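Local coordinates for protein ethylbenzene dehydrogenase alpha-subunit (PDB 2IVF) that belongs to the molybdopterin oxidoreductases and holds a molybdenum atom, two pterin guanine dinucleotides and an iron/sulfur cluster, at residues Phe843-Gly848 with Arg967-Ser972. Sequence-based numbering, arbitrary orientation.
Sequences FKITGG and RGVRVS. With MGD (2-amino-5,6-dimercapto-7-methyl-3,7,8a,9-tetrahydro-8-oxa-1,3,9,10-tetraaza-anthracen-4-one guanosine dinucleotide), chain M.
Arg967 lays its guanidinium against the backbone of Gly847 and Gly848, with the Gly847 C 3.5 Å above its plane and over its centre. A bend at chi2 (-74°) carries CD past Thr846, and NH2 then reaches O2B of MGD at 2.9 Å, the phosphate oxygen lying at the guanidinium edge, in plane. Ser447 takes NE, and NH2 also hydrogen-bonds O14 of the other bound dinucleotide, MD1, so several bonds fix the rotation of the group. Gly848 CA lies 3.3 Å from O1B of MGD. Thr846 turns CG2 to N7 of the guanine (3.8 Å), while its OG1 bonds Gln915.

Behind this polar end the chains pair as antiparallel strands. Phe843 and Val971 form a hydrogen-bonded pair through both their N and O atoms, and Ile845 O receives Gly968 N at 2.8 Å. Phe843, Ile845 and Val971 share one face of the sheet: Phe843 CB packs on Val971 CG2 at 3.7 Å, and Ile845 CG2 meets Val971 CG1 at 4.0 Å, with Cys916 of strand 915-917 against all three residues. On the other face Lys844 and Arg970 cross obliquely, Lys844 CE lying 3.7 Å from Arg970 NE. Their charged ends stay apart and share an accepting water, though its bond to NZ is weak; Thr834 and Val300 O also bind NZ, and His841 O takes Arg970 NH1.

The pairing joins the first and last strands, in chain order, of a mixed sheet, the first belonging to the molybdopterin dinucleotide-binding family of the double-psi beta-barrel clan. The positive charge of Arg967 probably offsets the negative charge of the phosphate, and its bonds to both dinucleotides link the two cofactors at the end of this strand pair.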
# COMPACT_ATOMS: atom_id res chain seq x y z
N PHE A 843 -10.50 17.46 17.81
CA PHE A 843 -9.86 16.25 17.33
C PHE A 843 -8.39 16.53 17.10
O PHE A 843 -8.00 17.65 16.77
CB PHE A 843 -10.46 15.70 16.04
CG PHE A 843 -11.86 15.21 16.19
CD1 PHE A 843 -12.91 16.11 16.19
CD2 PHE A 843 -12.14 13.84 16.39
CE1 PHE A 843 -14.22 15.67 16.34
CE2 PHE A 843 -13.45 13.41 16.55
CZ PHE A 843 -14.48 14.31 16.51
N LYS A 844 -7.58 15.52 17.31
CA LYS A 844 -6.18 15.51 16.88
C LYS A 844 -6.08 14.63 15.66
O LYS A 844 -6.41 13.45 15.70
CB LYS A 844 -5.28 15.02 18.00
CG LYS A 844 -4.96 16.09 19.00
CD LYS A 844 -3.79 15.61 19.84
CE LYS A 844 -3.37 16.65 20.82
NZ LYS A 844 -2.25 16.13 21.63
N ILE A 845 -5.62 15.23 14.54
CA ILE A 845 -5.59 14.51 13.30
C ILE A 845 -4.22 13.88 13.12
O ILE A 845 -3.19 14.54 13.25
CB ILE A 845 -5.99 15.44 12.10
CG1 ILE A 845 -6.23 14.61 10.83
CG2 ILE A 845 -4.97 16.60 11.88
CD1 ILE A 845 -7.20 15.35 9.87
N THR A 846 -4.23 12.60 12.80
CA THR A 846 -3.04 11.90 12.47
C THR A 846 -3.15 11.33 11.05
O THR A 846 -4.22 11.37 10.41
CB THR A 846 -2.72 10.77 13.49
OG1 THR A 846 -3.71 9.74 13.44
CG2 THR A 846 -2.59 11.32 14.95
N GLY A 847 -2.03 10.82 10.55
CA GLY A 847 -1.99 10.25 9.23
C GLY A 847 -1.16 8.99 9.12
O GLY A 847 -0.92 8.29 10.09
N GLY A 848 -0.70 8.74 7.90
CA GLY A 848 0.15 7.58 7.68
C GLY A 848 0.28 7.43 6.19
O GLY A 848 -0.52 7.98 5.41
N ARG A 967 1.17 15.84 12.71
CA ARG A 967 0.55 14.82 13.49
C ARG A 967 0.07 15.46 14.80
O ARG A 967 0.88 16.00 15.60
CB ARG A 967 1.55 13.68 13.76
CG ARG A 967 2.13 13.00 12.54
CD ARG A 967 1.06 12.08 11.89
NE ARG A 967 1.60 11.13 10.93
CZ ARG A 967 1.63 11.28 9.61
NH1 ARG A 967 1.15 12.36 9.02
NH2 ARG A 967 2.14 10.32 8.87
N GLY A 968 -1.26 15.47 14.98
CA GLY A 968 -1.84 16.02 16.17
C GLY A 968 -2.38 17.42 15.98
O GLY A 968 -2.84 18.04 16.93
N VAL A 969 -2.32 17.93 14.75
CA VAL A 969 -2.96 19.19 14.45
C VAL A 969 -4.44 19.09 14.85
O VAL A 969 -5.07 18.01 14.78
CB VAL A 969 -2.77 19.58 12.99
CG1 VAL A 969 -3.75 20.74 12.55
CG2 VAL A 969 -1.28 20.01 12.79
N ARG A 970 -4.97 20.20 15.30
CA ARG A 970 -6.34 20.25 15.73
C ARG A 970 -7.28 20.47 14.57
O ARG A 970 -7.10 21.38 13.76
CB ARG A 970 -6.53 21.38 16.73
CG ARG A 970 -5.73 21.22 18.02
CD ARG A 970 -5.88 19.84 18.65
NE ARG A 970 -5.28 19.72 19.98
CZ ARG A 970 -5.91 19.98 21.14
NH1 ARG A 970 -7.17 20.40 21.19
NH2 ARG A 970 -5.29 19.81 22.31
N VAL A 971 -8.35 19.67 14.54
CA VAL A 971 -9.44 19.88 13.62
C VAL A 971 -10.76 19.68 14.34
O VAL A 971 -10.82 19.01 15.35
CB VAL A 971 -9.39 18.93 12.44
CG1 VAL A 971 -8.09 19.16 11.67
CG2 VAL A 971 -9.57 17.45 12.87
N SER A 972 -11.79 20.36 13.83
CA SER A 972 -13.19 20.08 14.17
C SER A 972 -13.79 19.27 13.00
O SER A 972 -13.30 19.36 11.90
CB SER A 972 -13.92 21.39 14.36
OG SER A 972 -13.78 21.89 15.68
PB MGD M . 3.54 6.33 9.16
O1B MGD M . 2.83 5.72 8.00
O2B MGD M . 3.44 7.81 9.25
O3B MGD M . 5.08 5.98 9.28
O3A MGD M . 5.83 4.80 7.15
PA MGD M . 5.94 4.71 8.74
O1A MGD M . 5.36 3.42 9.11
O2A MGD M . 7.29 5.01 9.16
O5' MGD M . 2.99 5.71 10.53
C5' MGD M . 1.58 5.71 10.78
C4' MGD M . 1.31 5.38 12.25
O4' MGD M . 1.76 6.44 13.08
C3' MGD M . -0.19 5.45 12.35
O3' MGD M . -0.69 4.13 12.14
C2' MGD M . -0.41 5.93 13.79
O2' MGD M . -1.04 4.89 14.56
C1' MGD M . 1.01 6.24 14.29
N9 MGD M . 0.98 7.50 15.07
C8 MGD M . 0.53 8.71 14.69
N7 MGD M . 0.72 9.61 15.66
C5 MGD M . 1.34 8.95 16.67
C6 MGD M . 1.79 9.26 17.95
O6 MGD M . 1.68 10.37 18.48
N1 MGD M . 2.39 8.25 18.69
C2 MGD M . 2.56 6.92 18.25
N2 MGD M . 3.16 5.99 19.06
N3 MGD M . 2.14 6.65 17.01
C4 MGD M . 1.53 7.61 16.25
C10 MGD M . 6.26 5.91 6.46
C11 MGD M . 7.11 5.44 5.30
O11 MGD M . 6.35 4.60 4.53
C12 MGD M . 7.73 6.57 4.47
S12 MGD M . 8.26 8.08 5.20
C13 MGD M . 7.90 6.40 3.12
S13 MGD M . 8.63 7.66 2.19
C14 MGD M . 7.44 5.15 2.44
N15 MGD M . 6.12 5.47 1.82
C16 MGD M . 5.14 4.48 1.63
C17 MGD M . 3.98 4.70 0.93
O17 MGD M . 3.72 5.82 0.43
N18 MGD M . 3.07 3.63 0.81
C19 MGD M . 3.31 2.39 1.34
N19 MGD M . 2.36 1.45 1.17
N20 MGD M . 4.43 2.23 2.04
C21 MGD M . 5.34 3.21 2.17
N22 MGD M . 6.51 3.01 2.90
C23 MGD M . 7.22 4.07 3.54
O HOH W 1 -2.40 19.00 22.52